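Local coordinates for protein peptide chain release factor subunit 1 (Aeropyrum pernix, PDB 3AGK) that probably directs the termination of protein synthesis at the stop codons UAA, UAG and UGA, as one subunit of a heterodimer whose partner binds GTP, at residues Ala31-Ser36 / Arg68-Arg73; Thr50-Glu55 / Arg73-Ala78; Asp80-Leu85 / Leu93-Gly98. One frame throughout, in Å; residues are numbered along the deposited sequence.

Interaction 1: residues Ala31-Ser36 / Arg68-Arg73; sequences ATVLLS and RQAVKR
The flat group that touches across this contact is the peptide between Thr32 and Val33. Val71 CG2 of the helix is in loose van der Waals contact with its oxygen end, 4.1 Å from Thr32 O and tilted somewhat out of the peptide plane. No ring or amide of one segment stacks on a face of this peptide or on any flat group of the other. The planar ends of the helix arginines are engaged away from 31-36: Arg73 makes a cation-pi contact with Phe106, and Arg68 NH2 gives a weak hydrogen bond to Ile62 O.

The rest of the contact is apolar and centres on Val33. Val33 CB comes within 3.8 Å of Ala70 CB. The branch CG1 stands beside its own backbone N (chi1 -51°), and this turns it to the helix. Val33 CG1 lies 4.0 Å from Ala70 CB and 4.2 Å from Val71 CG2; the two valine side chains meet at a slant. With its CG2 branch Val71 meets both the Thr32 carbonyl and Val33 CA, the latter at 4.2 Å.

The contact lies in the first eRF1 domain, where helix 65-82 packs on an antiparallel sheet. Val33 stands just before strand 34-39. Thr32 is the centre of an inverse gamma turn, closed by a weak bond from Val33 N to Ala31 O. Val33 and Leu34 together face Asp125 of strand 121-125 as a classic beta bulge. Val33 and Ala70 remain partly exposed, but Val71 is buried. Further along the strand Leu35 points back to the helix and packs on Leu75 and Ala78.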
# COMPACT_ATOMS: atom_id res chain seq x y z
N ALA A 31 -16.65 13.85 -14.24
CA ALA A 31 -17.50 12.77 -14.74
C ALA A 31 -16.65 11.55 -15.07
O ALA A 31 -15.42 11.63 -15.10
CB ALA A 31 -18.27 13.22 -15.96
N THR A 32 -17.31 10.42 -15.29
CA THR A 32 -16.58 9.19 -15.57
C THR A 32 -16.09 9.19 -17.02
O THR A 32 -16.72 8.60 -17.89
CB THR A 32 -17.43 7.94 -15.30
OG1 THR A 32 -18.58 7.94 -16.16
CG2 THR A 32 -17.89 7.92 -13.84
N VAL A 33 -14.95 9.83 -17.25
CA VAL A 33 -14.45 10.08 -18.60
C VAL A 33 -12.95 9.79 -18.77
O VAL A 33 -12.33 10.30 -19.71
CB VAL A 33 -14.72 11.54 -19.02
CG1 VAL A 33 -16.18 11.90 -18.78
CG2 VAL A 33 -13.79 12.50 -18.28
N LEU A 34 -12.38 9.00 -17.87
CA LEU A 34 -10.99 8.57 -18.01
C LEU A 34 -10.93 7.07 -18.31
O LEU A 34 -11.39 6.24 -17.52
CB LEU A 34 -10.18 8.90 -16.75
CG LEU A 34 -10.04 10.39 -16.42
CD1 LEU A 34 -9.27 10.59 -15.13
CD2 LEU A 34 -9.38 11.16 -17.55
N LEU A 35 -10.38 6.74 -19.47
CA LEU A 35 -10.38 5.38 -19.99
C LEU A 35 -9.26 4.50 -19.44
O LEU A 35 -8.10 4.90 -19.40
CB LEU A 35 -10.29 5.43 -21.52
CG LEU A 35 -10.11 4.12 -22.30
CD1 LEU A 35 -10.97 3.03 -21.69
CD2 LEU A 35 -10.49 4.33 -23.76
N SER A 36 -9.63 3.30 -19.02
CA SER A 36 -8.66 2.29 -18.61
C SER A 36 -8.87 1.03 -19.45
O SER A 36 -10.00 0.54 -19.55
CB SER A 36 -8.84 1.97 -17.11
OG SER A 36 -8.68 3.13 -16.31
N ARG A 68 -20.11 13.36 -23.07
CA ARG A 68 -20.24 12.54 -24.26
C ARG A 68 -19.01 12.72 -25.16
O ARG A 68 -18.41 11.74 -25.60
CB ARG A 68 -21.52 12.90 -25.01
CG ARG A 68 -21.82 12.01 -26.20
CD ARG A 68 -23.15 12.39 -26.87
NE ARG A 68 -23.10 13.70 -27.52
CZ ARG A 68 -23.66 14.80 -27.02
NH1 ARG A 68 -23.57 15.95 -27.68
NH2 ARG A 68 -24.31 14.76 -25.86
N GLN A 69 -18.63 13.97 -25.41
CA GLN A 69 -17.47 14.29 -26.24
C GLN A 69 -16.20 13.70 -25.66
O GLN A 69 -15.36 13.13 -26.37
CB GLN A 69 -17.28 15.81 -26.36
CG GLN A 69 -18.11 16.49 -27.44
CD GLN A 69 -17.71 17.95 -27.65
OE1 GLN A 69 -17.29 18.34 -28.74
NE2 GLN A 69 -17.84 18.76 -26.60
N ALA A 70 -16.05 13.86 -24.35
CA ALA A 70 -14.84 13.47 -23.64
C ALA A 70 -14.52 12.00 -23.89
O ALA A 70 -13.37 11.63 -24.17
CB ALA A 70 -15.02 13.71 -22.16
N VAL A 71 -15.54 11.17 -23.78
CA VAL A 71 -15.37 9.74 -23.92
C VAL A 71 -15.03 9.39 -25.37
O VAL A 71 -14.12 8.61 -25.62
CB VAL A 71 -16.62 8.98 -23.42
CG1 VAL A 71 -16.52 7.49 -23.71
CG2 VAL A 71 -16.81 9.22 -21.92
N LYS A 72 -15.74 9.99 -26.31
CA LYS A 72 -15.46 9.75 -27.72
C LYS A 72 -14.00 10.05 -28.03
O LYS A 72 -13.32 9.25 -28.68
CB LYS A 72 -16.37 10.60 -28.62
CG LYS A 72 -17.81 10.15 -28.65
CD LYS A 72 -18.66 11.06 -29.54
CE LYS A 72 -20.11 10.60 -29.59
NZ LYS A 72 -20.96 11.47 -30.44
N ARG A 73 -13.51 11.18 -27.54
CA ARG A 73 -12.13 11.58 -27.78
C ARG A 73 -11.11 10.57 -27.25
O ARG A 73 -10.13 10.25 -27.93
CB ARG A 73 -11.85 12.94 -27.18
CG ARG A 73 -10.43 13.41 -27.43
CD ARG A 73 -10.02 14.46 -26.43
NE ARG A 73 -8.92 15.28 -26.91
CZ ARG A 73 -8.40 16.28 -26.21
NH1 ARG A 73 -8.88 16.57 -25.00
NH2 ARG A 73 -7.39 16.99 -26.71

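Interaction 2: residues Thr50-Glu55 / Arg73-Ala78; sequences TLLRQE and RALSAA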
# COMPACT_ATOMS: atom_id res chain seq x y z
N THR A 50 -13.31 -3.93 -32.28
CA THR A 50 -14.77 -4.07 -32.35
C THR A 50 -15.45 -3.61 -31.05
O THR A 50 -16.43 -2.86 -31.08
CB THR A 50 -15.18 -5.52 -32.67
OG1 THR A 50 -14.71 -5.86 -33.97
CG2 THR A 50 -16.71 -5.68 -32.62
N LEU A 51 -14.91 -4.03 -29.91
CA LEU A 51 -15.43 -3.60 -28.62
C LEU A 51 -15.37 -2.07 -28.43
O LEU A 51 -16.34 -1.45 -28.01
CB LEU A 51 -14.71 -4.33 -27.48
CG LEU A 51 -15.20 -4.03 -26.05
CD1 LEU A 51 -14.91 -5.20 -25.11
CD2 LEU A 51 -14.57 -2.74 -25.52
N LEU A 52 -14.23 -1.46 -28.73
CA LEU A 52 -14.12 -0.01 -28.62
C LEU A 52 -15.08 0.69 -29.57
O LEU A 52 -15.65 1.73 -29.24
CB LEU A 52 -12.68 0.46 -28.90
CG LEU A 52 -11.62 0.06 -27.89
CD1 LEU A 52 -10.26 0.59 -28.30
CD2 LEU A 52 -12.00 0.55 -26.49
N ARG A 53 -15.24 0.13 -30.77
CA ARG A 53 -16.14 0.70 -31.77
C ARG A 53 -17.59 0.67 -31.27
O ARG A 53 -18.35 1.61 -31.50
CB ARG A 53 -16.00 -0.05 -33.10
CG ARG A 53 -14.94 0.56 -34.02
CD ARG A 53 -14.63 -0.31 -35.22
NE ARG A 53 -13.53 0.28 -35.98
CZ ARG A 53 -12.86 -0.32 -36.95
NH1 ARG A 53 -13.18 -1.56 -37.29
NH2 ARG A 53 -11.88 0.31 -37.58
N GLN A 54 -17.96 -0.42 -30.60
CA GLN A 54 -19.29 -0.55 -29.97
C GLN A 54 -19.46 0.49 -28.88
O GLN A 54 -20.46 1.22 -28.84
CB GLN A 54 -19.45 -1.92 -29.32
CG GLN A 54 -19.35 -3.08 -30.27
CD GLN A 54 -19.78 -4.37 -29.62
OE1 GLN A 54 -19.54 -5.47 -30.13
NE2 GLN A 54 -20.44 -4.25 -28.47
N GLU A 55 -18.49 0.54 -27.98
CA GLU A 55 -18.47 1.53 -26.92
C GLU A 55 -18.61 2.94 -27.50
O GLU A 55 -19.27 3.80 -26.92
CB GLU A 55 -17.19 1.41 -26.07
CG GLU A 55 -17.24 0.24 -25.07
CD GLU A 55 -18.56 0.23 -24.28
OE1 GLU A 55 -18.90 1.28 -23.68
OE2 GLU A 55 -19.25 -0.80 -24.27
N ARG A 73 -13.51 11.18 -27.54
CA ARG A 73 -12.13 11.58 -27.78
C ARG A 73 -11.11 10.57 -27.25
O ARG A 73 -10.13 10.25 -27.93
CB ARG A 73 -11.85 12.94 -27.18
CG ARG A 73 -10.43 13.41 -27.43
CD ARG A 73 -10.02 14.46 -26.43
NE ARG A 73 -8.92 15.28 -26.91
CZ ARG A 73 -8.40 16.28 -26.21
NH1 ARG A 73 -8.88 16.57 -25.00
NH2 ARG A 73 -7.39 16.99 -26.71
N ALA A 74 -11.33 10.08 -26.03
CA ALA A 74 -10.44 9.10 -25.43
C ALA A 74 -10.51 7.77 -26.16
O ALA A 74 -9.50 7.13 -26.41
CB ALA A 74 -10.77 8.91 -23.96
N LEU A 75 -11.73 7.34 -26.50
CA LEU A 75 -11.94 6.14 -27.30
C LEU A 75 -11.20 6.21 -28.64
O LEU A 75 -10.55 5.24 -29.05
CB LEU A 75 -13.44 5.95 -27.55
CG LEU A 75 -14.23 4.79 -26.93
CD1 LEU A 75 -13.48 4.05 -25.87
CD2 LEU A 75 -15.56 5.29 -26.41
N SER A 76 -11.29 7.35 -29.32
CA SER A 76 -10.63 7.51 -30.61
C SER A 76 -9.12 7.43 -30.45
O SER A 76 -8.42 6.85 -31.29
CB SER A 76 -10.99 8.83 -31.26
OG SER A 76 -12.39 8.93 -31.34
N ALA A 77 -8.63 8.02 -29.36
CA ALA A 77 -7.20 8.02 -29.10
C ALA A 77 -6.71 6.59 -28.91
O ALA A 77 -5.69 6.20 -29.47
CB ALA A 77 -6.87 8.87 -27.89
N ALA A 78 -7.45 5.81 -28.13
CA ALA A 78 -7.08 4.42 -27.90
C ALA A 78 -7.12 3.59 -29.20
O ALA A 78 -6.20 2.80 -29.47
CB ALA A 78 -7.96 3.80 -26.83
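Leu75 and Leu52 carry the tight part of this contact. Leu52 CD2 meets Leu75 CD1 at 3.9 Å, the two side chains crossing at a slant. The other branch of Leu52, CD1, rests 4.2 Å from Ala78 CB, one turn further along the second helix. Leu52 CG stands beside its own backbone N (chi1 -68°), which sends both methyls into the gap between the helices. Leu75 goes deeper and packs against backbone: its CG is 4.1 Å from Leu52 O, and its CD2 is 4.0 Å from Glu55 C. The torsions of Leu75 are unusual for a leucine and leave the placing of its methyls less certain. Tyr122 of strand 121-125 touches Leu52, Glu55 and Leu75. With a glycine in place of Leu75, the Leu52 methyl and the Glu55 backbone would probably lose their apolar partner and a gap would open between the helices.

The other side is looser and polar. The CB of Glu55 approaches Leu75 CD2, but its carboxylate leads away. Arg53 and Ser76 point away from the opposing helix, and Arg53 is exposed. Ser76 OG bonds back to Lys72 O of its own helix.

The axes of 50-55 and 73-78 approach to 10.0 Å and run nearly antiparallel, at 163°. This is the helical hairpin of the first eRF1 domain. Its connecting loop holds a sequence, Asn-Ile-Lys, that matches the start of the NIKS motif used by eukaryotic eRF1 in stop-codon recognition.

Interaction 3: residues Asp80-Leu85 / Leu93-Gly98; sequences DRLQML and LVLFCG
Leu93 meets Leu85 and Leu82 at the point where helix 65-82 gives way to a turn. Its CB points to 80-85 from the start of the strand. Leu93 CG, next along the chain, lies 4.1 Å from Leu85 CD1. There the side chain forks. Leu93 CD2 keeps 4.1 Å from that same Leu85 CD1. Leu93 CD1 comes to 3.3 Å from Leu85 CD1, tip to tip, closer than normal packing, so the exact placing of these two methyls is doubtful. Leu93 CD1 also passes Leu82 CD2 at 3.7 Å, the two side chains sliding past each other in opposite directions.

Leu95 continues the row two residues on. Leu95 CD1 is 4.2 Å from Leu82 CD2, and Leu95 CD2 is 3.7 Å from Arg81 CB. Arg81 therefore uses its aliphatic base here; its chain bends at chi2 and chi3 (42° and 55°) and takes the guanidinium away from the strand. A type I turn from Leu82 to Leu85 brings Leu85 round to face Leu93.

Strand 93-98 sits between strands 34-39 and 107-111, the second joined by backbone hydrogen bonds and by the Cys97-Cys108 disulfide. Arg81 and Leu93 touch Met110 on that side. Leu82 reaches Ile39 of strand 34-39 and Val48 and Leu52 of helix 45-58, while Leu85 touches Leu45.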
# COMPACT_ATOMS: atom_id res chain seq x y z
N ASP A 80 -6.68 4.79 -32.24
CA ASP A 80 -5.50 5.26 -32.96
C ASP A 80 -4.27 4.48 -32.54
O ASP A 80 -3.50 4.00 -33.37
CB ASP A 80 -5.24 6.74 -32.64
CG ASP A 80 -6.10 7.67 -33.45
OD1 ASP A 80 -6.57 7.25 -34.53
OD2 ASP A 80 -6.31 8.82 -33.00
N ARG A 81 -4.10 4.38 -31.23
CA ARG A 81 -2.97 3.71 -30.64
C ARG A 81 -2.91 2.24 -31.09
O ARG A 81 -1.84 1.73 -31.43
CB ARG A 81 -3.08 3.81 -29.11
CG ARG A 81 -1.89 4.43 -28.38
CD ARG A 81 -1.31 5.64 -29.09
NE ARG A 81 -2.32 6.67 -29.36
CZ ARG A 81 -2.34 7.87 -28.79
NH1 ARG A 81 -1.41 8.22 -27.91
NH2 ARG A 81 -3.30 8.73 -29.10
N LEU A 82 -4.06 1.58 -31.10
CA LEU A 82 -4.10 0.14 -31.40
C LEU A 82 -3.86 -0.12 -32.88
O LEU A 82 -3.32 -1.16 -33.25
CB LEU A 82 -5.43 -0.49 -30.98
CG LEU A 82 -5.77 -0.55 -29.49
CD1 LEU A 82 -7.08 -1.29 -29.28
CD2 LEU A 82 -4.66 -1.21 -28.71
N GLN A 83 -4.28 0.80 -33.72
CA GLN A 83 -4.08 0.60 -35.14
C GLN A 83 -2.62 0.85 -35.52
O GLN A 83 -2.24 0.71 -36.68
CB GLN A 83 -5.08 1.41 -35.97
CG GLN A 83 -6.51 0.86 -35.78
CD GLN A 83 -7.55 1.47 -36.70
OE1 GLN A 83 -8.05 2.58 -36.46
NE2 GLN A 83 -7.92 0.73 -37.74
N MET A 84 -1.80 1.19 -34.53
CA MET A 84 -0.35 1.31 -34.71
C MET A 84 0.34 -0.04 -34.59
O MET A 84 1.51 -0.17 -34.95
CB MET A 84 0.27 2.22 -33.66
CG MET A 84 0.38 3.67 -34.04
SD MET A 84 0.90 4.65 -32.62
CE MET A 84 0.49 6.29 -33.21
N LEU A 85 -0.37 -1.02 -34.07
CA LEU A 85 0.24 -2.30 -33.77
C LEU A 85 -0.34 -3.38 -34.65
O LEU A 85 -1.40 -3.21 -35.26
CB LEU A 85 -0.00 -2.67 -32.31
CG LEU A 85 0.02 -1.55 -31.27
CD1 LEU A 85 -0.39 -2.08 -29.92
CD2 LEU A 85 1.39 -0.87 -31.20
N LEU A 93 -1.11 -5.42 -23.34
CA LEU A 93 -1.07 -3.96 -23.43
C LEU A 93 -1.93 -3.35 -22.34
O LEU A 93 -2.93 -3.95 -21.93
CB LEU A 93 -1.68 -3.52 -24.76
CG LEU A 93 -0.87 -3.35 -26.03
CD1 LEU A 93 -1.84 -2.95 -27.12
CD2 LEU A 93 0.18 -2.27 -25.83
N VAL A 94 -1.58 -2.15 -21.89
CA VAL A 94 -2.53 -1.36 -21.11
C VAL A 94 -2.53 0.10 -21.58
O VAL A 94 -1.48 0.68 -21.88
CB VAL A 94 -2.30 -1.45 -19.57
CG1 VAL A 94 -1.54 -2.72 -19.19
CG2 VAL A 94 -1.60 -0.23 -19.06
N LEU A 95 -3.73 0.68 -21.67
CA LEU A 95 -3.89 2.07 -22.07
C LEU A 95 -4.67 2.88 -21.05
O LEU A 95 -5.67 2.40 -20.53
CB LEU A 95 -4.63 2.16 -23.42
CG LEU A 95 -3.83 1.86 -24.69
CD1 LEU A 95 -3.75 0.35 -24.92
CD2 LEU A 95 -4.42 2.55 -25.91
N PHE A 96 -4.22 4.10 -20.77
CA PHE A 96 -5.03 5.07 -20.04
C PHE A 96 -5.11 6.37 -20.87
O PHE A 96 -4.09 6.87 -21.32
CB PHE A 96 -4.42 5.36 -18.67
CG PHE A 96 -4.23 4.13 -17.80
CD1 PHE A 96 -3.01 3.48 -17.75
CD2 PHE A 96 -5.28 3.64 -17.03
CE1 PHE A 96 -2.84 2.35 -16.95
CE2 PHE A 96 -5.11 2.52 -16.23
CZ PHE A 96 -3.89 1.88 -16.19
N CYS A 97 -6.31 6.88 -21.10
CA CYS A 97 -6.46 8.10 -21.90
C CYS A 97 -7.52 9.01 -21.29
O CYS A 97 -8.47 8.53 -20.67
CB CYS A 97 -6.84 7.79 -23.37
SG CYS A 97 -5.78 6.60 -24.22
N GLY A 98 -7.35 10.31 -21.48
CA GLY A 98 -8.35 11.28 -21.04
C GLY A 98 -7.76 12.66 -20.81
O GLY A 98 -6.59 12.91 -21.11

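Of the elements involved, strand 34-39 comes first along the chain, then helices 45-58 and 65-82, then strand 93-98. Interaction 1 closes the loop that runs from the first strand through helix 45-58 to helix 65-82. Interaction 2 opens inside that loop and closes just beyond it, so the two cross, and they share Arg73. It joins the helices to each other. Interaction 3 follows both in series and closes the short connection from helix 65-82 to strand 93-98. All three use helix 65-82. Leu35 and Leu75 join interactions 1 and 2, Leu52 and Leu82 join 2 and 3, and a probable Leu35 N to Cys97 O bond links the strands.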